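Local coordinates for putative immunoglobulin-blocking virulence protein (Mycoplasma mycoides subsp. capri, PDB 7ADK), which probably binds host antibodies and interferes with their action, as a putative virulence protein of this mycoplasma, at residues A[160-169]-A[574-584]. Residues are numbered along the deposited sequence; the frame is centred on the assembly and turned at random.
Sequences ISNPTKPYQN and RMVYYARNNEP
Asn-582 and Asn-169 tie the far end of the loop 160-169 to the turn that follows helix 567-579. ND2 of Asn-582 donates to the carbonyl O of Tyr-167 over 2.8 Å, standing above the carbonyl plane, while ND2 of Asn-169 returns a bond to the backbone O of Asn-582 at 2.9 Å that is almost straight (172°). The Tyr-167 ring lies beside the turn: Glu-583 CB sits over one face near the rim, Glu-583 CG is 3.7 Å from Tyr-167 CB, and Tyr-167 CZ packs 3.6 Å from Pro-584 CD. At the other end Ile-160, with CG1 anti to the backbone N (chi1 -168°), lays CG1 3.7 Å from Met-575 CB and also against Ala-579 CB. Arg-580 runs its CG past Ile-160 O, and Pro-163 CD covers one face of its guanidinium. Asn-162 OD1 comes 2.8 Å from Arg-580 NH1 and close to Glu-583 OE2, an acceptor it does not bond.

An in-plane salt bridge from Arg-580 NE to Glu-583 OE2 (3.0 Å) positions the guanidinium; ND2 to Lys-165 O holds the Asn-162 amide. Asp-597 also accepts from Asn-582 ND2, and Asp-347 bonds the Tyr-167 hydroxyl. Helix 339-351 flanks Tyr-167, and strand 553-555 Val-576.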
loop_
_atom_site.group_PDB
_atom_site.type_symbol
_atom_site.label_atom_id
_atom_site.label_comp_id
_atom_site.label_asym_id
_atom_site.label_seq_id
_atom_site.Cartn_x
_atom_site.Cartn_y
_atom_site.Cartn_z
ATOM N N ILE A 160 14.018 -28.818 -25.394
ATOM C CA ILE A 160 14.437 -27.716 -24.519
ATOM C C ILE A 160 15.044 -26.554 -25.334
ATOM O O ILE A 160 15.040 -25.416 -24.883
ATOM C CB ILE A 160 15.359 -28.304 -23.423
ATOM C CG1 ILE A 160 15.627 -27.330 -22.276
ATOM C CG2 ILE A 160 16.668 -28.822 -24.033
ATOM C CD1 ILE A 160 16.716 -27.819 -21.319
ATOM N N SER A 161 15.510 -26.805 -26.559
ATOM C CA SER A 161 15.822 -25.794 -27.581
ATOM C C SER A 161 14.560 -25.103 -28.106
ATOM O O SER A 161 13.440 -25.468 -27.751
ATOM C CB SER A 161 16.597 -26.436 -28.744
ATOM O OG SER A 161 15.876 -27.497 -29.335
ATOM N N ASN A 162 14.716 -24.081 -28.955
ATOM C CA ASN A 162 13.568 -23.400 -29.559
ATOM C C ASN A 162 12.831 -24.349 -30.535
ATOM O O ASN A 162 13.479 -24.995 -31.358
ATOM C CB ASN A 162 14.030 -22.087 -30.220
ATOM C CG ASN A 162 12.908 -21.063 -30.308
ATOM O OD1 ASN A 162 12.274 -20.724 -29.329
ATOM N ND2 ASN A 162 12.571 -20.561 -31.462
ATOM N N PRO A 163 11.492 -24.441 -30.477
ATOM C CA PRO A 163 10.730 -25.559 -31.041
ATOM C C PRO A 163 10.653 -25.641 -32.569
ATOM O O PRO A 163 10.260 -26.674 -33.103
ATOM C CB PRO A 163 9.321 -25.407 -30.448
ATOM C CG PRO A 163 9.213 -23.915 -30.160
ATOM C CD PRO A 163 10.613 -23.604 -29.678
ATOM N N THR A 164 10.979 -24.569 -33.285
ATOM C CA THR A 164 10.680 -24.422 -34.726
ATOM C C THR A 164 11.826 -23.841 -35.560
ATOM O O THR A 164 11.911 -24.111 -36.754
ATOM C CB THR A 164 9.461 -23.516 -34.901
ATOM O OG1 THR A 164 9.730 -22.297 -34.272
ATOM C CG2 THR A 164 8.187 -24.094 -34.303
ATOM N N LYS A 165 12.705 -23.043 -34.948
ATOM C CA LYS A 165 13.759 -22.246 -35.596
ATOM C C LYS A 165 14.751 -21.756 -34.533
ATOM O O LYS A 165 14.298 -21.198 -33.539
ATOM C CB LYS A 165 13.055 -21.071 -36.302
ATOM C CG LYS A 165 13.966 -19.963 -36.839
ATOM C CD LYS A 165 13.115 -18.968 -37.641
ATOM C CE LYS A 165 13.918 -17.727 -38.044
ATOM N NZ LYS A 165 13.124 -16.830 -38.912
ATOM N N PRO A 166 16.070 -21.924 -34.679
ATOM C CA PRO A 166 17.038 -21.400 -33.727
ATOM C C PRO A 166 17.126 -19.872 -33.816
ATOM O O PRO A 166 17.488 -19.306 -34.847
ATOM C CB PRO A 166 18.359 -22.092 -34.069
ATOM C CG PRO A 166 18.221 -22.402 -35.555
ATOM C CD PRO A 166 16.730 -22.662 -35.737
ATOM N N TYR A 167 16.830 -19.188 -32.717
ATOM C CA TYR A 167 16.963 -17.732 -32.627
ATOM C C TYR A 167 18.442 -17.293 -32.678
ATOM O O TYR A 167 19.309 -18.013 -32.186
ATOM C CB TYR A 167 16.277 -17.276 -31.340
ATOM C CG TYR A 167 16.124 -15.776 -31.172
ATOM C CD1 TYR A 167 17.147 -15.003 -30.590
ATOM C CD2 TYR A 167 14.927 -15.161 -31.566
ATOM C CE1 TYR A 167 16.981 -13.616 -30.435
ATOM C CE2 TYR A 167 14.756 -13.775 -31.410
ATOM C CZ TYR A 167 15.781 -12.999 -30.838
ATOM O OH TYR A 167 15.615 -11.663 -30.678
ATOM N N GLN A 168 18.750 -16.110 -33.224
ATOM C CA GLN A 168 20.058 -15.471 -33.050
ATOM C C GLN A 168 19.962 -13.965 -32.776
ATOM O O GLN A 168 19.199 -13.242 -33.414
ATOM C CB GLN A 168 21.000 -15.856 -34.192
ATOM C CG GLN A 168 22.302 -15.053 -34.159
ATOM C CD GLN A 168 23.474 -15.699 -34.859
ATOM O OE1 GLN A 168 23.574 -16.895 -35.021
ATOM N NE2 GLN A 168 24.453 -14.930 -35.220
ATOM N N ASN A 169 20.740 -13.510 -31.794
ATOM C CA ASN A 169 20.730 -12.160 -31.256
ATOM C C ASN A 169 21.633 -11.202 -32.061
ATOM O O ASN A 169 21.144 -10.191 -32.557
ATOM C CB ASN A 169 21.106 -12.247 -29.766
ATOM C CG ASN A 169 20.460 -11.144 -28.954
ATOM O OD1 ASN A 169 20.557 -9.974 -29.262
ATOM N ND2 ASN A 169 19.727 -11.467 -27.920
ATOM N N ARG A 574 17.387 -25.322 -17.191
ATOM C CA ARG A 574 18.374 -25.159 -18.264
ATOM C C ARG A 574 17.769 -24.556 -19.533
ATOM O O ARG A 574 18.500 -23.893 -20.261
ATOM C CB ARG A 574 19.070 -26.508 -18.511
ATOM C CG ARG A 574 20.274 -26.414 -19.464
ATOM C CD ARG A 574 21.051 -27.731 -19.541
ATOM N NE ARG A 574 22.304 -27.632 -20.314
ATOM C CZ ARG A 574 22.439 -27.585 -21.627
ATOM N NH1 ARG A 574 21.421 -27.511 -22.412
ATOM N NH2 ARG A 574 23.601 -27.636 -22.180
ATOM N N MET A 575 16.460 -24.691 -19.778
ATOM C CA MET A 575 15.767 -24.017 -20.883
ATOM C C MET A 575 16.047 -22.519 -20.878
ATOM O O MET A 575 16.503 -21.939 -21.858
ATOM C CB MET A 575 14.250 -24.260 -20.819
ATOM C CG MET A 575 13.636 -23.975 -22.188
ATOM S SD MET A 575 11.842 -23.863 -22.260
ATOM C CE MET A 575 11.635 -22.191 -21.655
ATOM N N VAL A 576 15.856 -21.898 -19.725
ATOM C CA VAL A 576 16.080 -20.474 -19.517
ATOM C C VAL A 576 17.567 -20.149 -19.414
ATOM O O VAL A 576 18.073 -19.255 -20.084
ATOM C CB VAL A 576 15.341 -20.046 -18.251
ATOM C CG1 VAL A 576 15.471 -18.563 -18.034
ATOM C CG2 VAL A 576 13.875 -20.418 -18.337
ATOM N N TYR A 577 18.289 -20.892 -18.580
ATOM C CA TYR A 577 19.663 -20.568 -18.242
ATOM C C TYR A 577 20.666 -20.873 -19.353
ATOM O O TYR A 577 21.731 -20.267 -19.317
ATOM C CB TYR A 577 20.017 -21.225 -16.896
ATOM C CG TYR A 577 19.264 -20.718 -15.655
ATOM C CD1 TYR A 577 18.567 -19.493 -15.669
ATOM C CD2 TYR A 577 19.281 -21.460 -14.455
ATOM C CE1 TYR A 577 17.909 -19.021 -14.529
ATOM C CE2 TYR A 577 18.609 -20.992 -13.308
ATOM C CZ TYR A 577 17.919 -19.767 -13.341
ATOM O OH TYR A 577 17.281 -19.291 -12.241
ATOM N N TYR A 578 20.380 -21.731 -20.341
ATOM C CA TYR A 578 21.320 -22.050 -21.438
ATOM C C TYR A 578 20.697 -22.454 -22.783
ATOM O O TYR A 578 21.176 -21.983 -23.805
ATOM C CB TYR A 578 22.307 -23.148 -21.027
ATOM C CG TYR A 578 23.214 -22.806 -19.861
ATOM C CD1 TYR A 578 24.301 -21.933 -20.049
ATOM C CD2 TYR A 578 22.949 -23.328 -18.586
ATOM C CE1 TYR A 578 25.112 -21.574 -18.958
ATOM C CE2 TYR A 578 23.751 -22.967 -17.494
ATOM C CZ TYR A 578 24.837 -22.095 -17.679
ATOM O OH TYR A 578 25.592 -21.761 -16.608
ATOM N N ALA A 579 19.671 -23.301 -22.833
ATOM C CA ALA A 579 19.190 -23.854 -24.104
ATOM C C ALA A 579 18.434 -22.838 -24.985
ATOM O O ALA A 579 18.466 -22.939 -26.208
ATOM C CB ALA A 579 18.337 -25.088 -23.830
ATOM N N ARG A 580 17.772 -21.841 -24.390
ATOM C CA ARG A 580 17.120 -20.712 -25.079
ATOM C C ARG A 580 17.653 -19.356 -24.600
ATOM O O ARG A 580 17.071 -18.316 -24.870
ATOM C CB ARG A 580 15.590 -20.827 -24.973
ATOM C CG ARG A 580 15.026 -22.011 -25.757
ATOM C CD ARG A 580 13.526 -22.230 -25.545
ATOM N NE ARG A 580 12.716 -21.261 -26.286
ATOM C CZ ARG A 580 11.405 -21.118 -26.238
ATOM N NH1 ARG A 580 10.833 -20.229 -26.973
ATOM N NH2 ARG A 580 10.626 -21.847 -25.495
ATOM N N ASN A 581 18.778 -19.324 -23.887
ATOM C CA ASN A 581 19.282 -18.122 -23.230
ATOM C C ASN A 581 19.617 -16.980 -24.202
ATOM O O ASN A 581 19.572 -15.822 -23.810
ATOM C CB ASN A 581 20.498 -18.510 -22.385
ATOM C CG ASN A 581 21.166 -17.343 -21.688
ATOM O OD1 ASN A 581 20.792 -16.918 -20.615
ATOM N ND2 ASN A 581 22.209 -16.805 -22.257
ATOM N N ASN A 582 19.992 -17.241 -25.451
ATOM C CA ASN A 582 20.333 -16.151 -26.365
ATOM C C ASN A 582 19.116 -15.306 -26.792
ATOM O O ASN A 582 19.292 -14.225 -27.339
ATOM C CB ASN A 582 21.163 -16.703 -27.531
ATOM C CG ASN A 582 20.364 -17.477 -28.541
ATOM O OD1 ASN A 582 19.540 -18.314 -28.209
ATOM N ND2 ASN A 582 20.580 -17.205 -29.793
ATOM N N GLU A 583 17.891 -15.750 -26.520
ATOM C CA GLU A 583 16.654 -15.002 -26.755
ATOM C C GLU A 583 16.385 -13.960 -25.654
ATOM O O GLU A 583 16.590 -14.264 -24.482
ATOM C CB GLU A 583 15.437 -15.933 -26.779
ATOM C CG GLU A 583 15.518 -17.127 -27.733
ATOM C CD GLU A 583 14.295 -18.049 -27.620
ATOM O OE1 GLU A 583 13.182 -17.545 -27.342
ATOM O OE2 GLU A 583 14.419 -19.268 -27.842
ATOM N N PRO A 584 15.828 -12.774 -25.963
ATOM C CA PRO A 584 15.635 -11.711 -24.974
ATOM C C PRO A 584 14.716 -12.028 -23.788
ATOM O O PRO A 584 14.934 -11.528 -22.693
ATOM C CB PRO A 584 15.058 -10.543 -25.755
ATOM C CG PRO A 584 15.484 -10.779 -27.191
ATOM C CD PRO A 584 15.522 -12.293 -27.300
#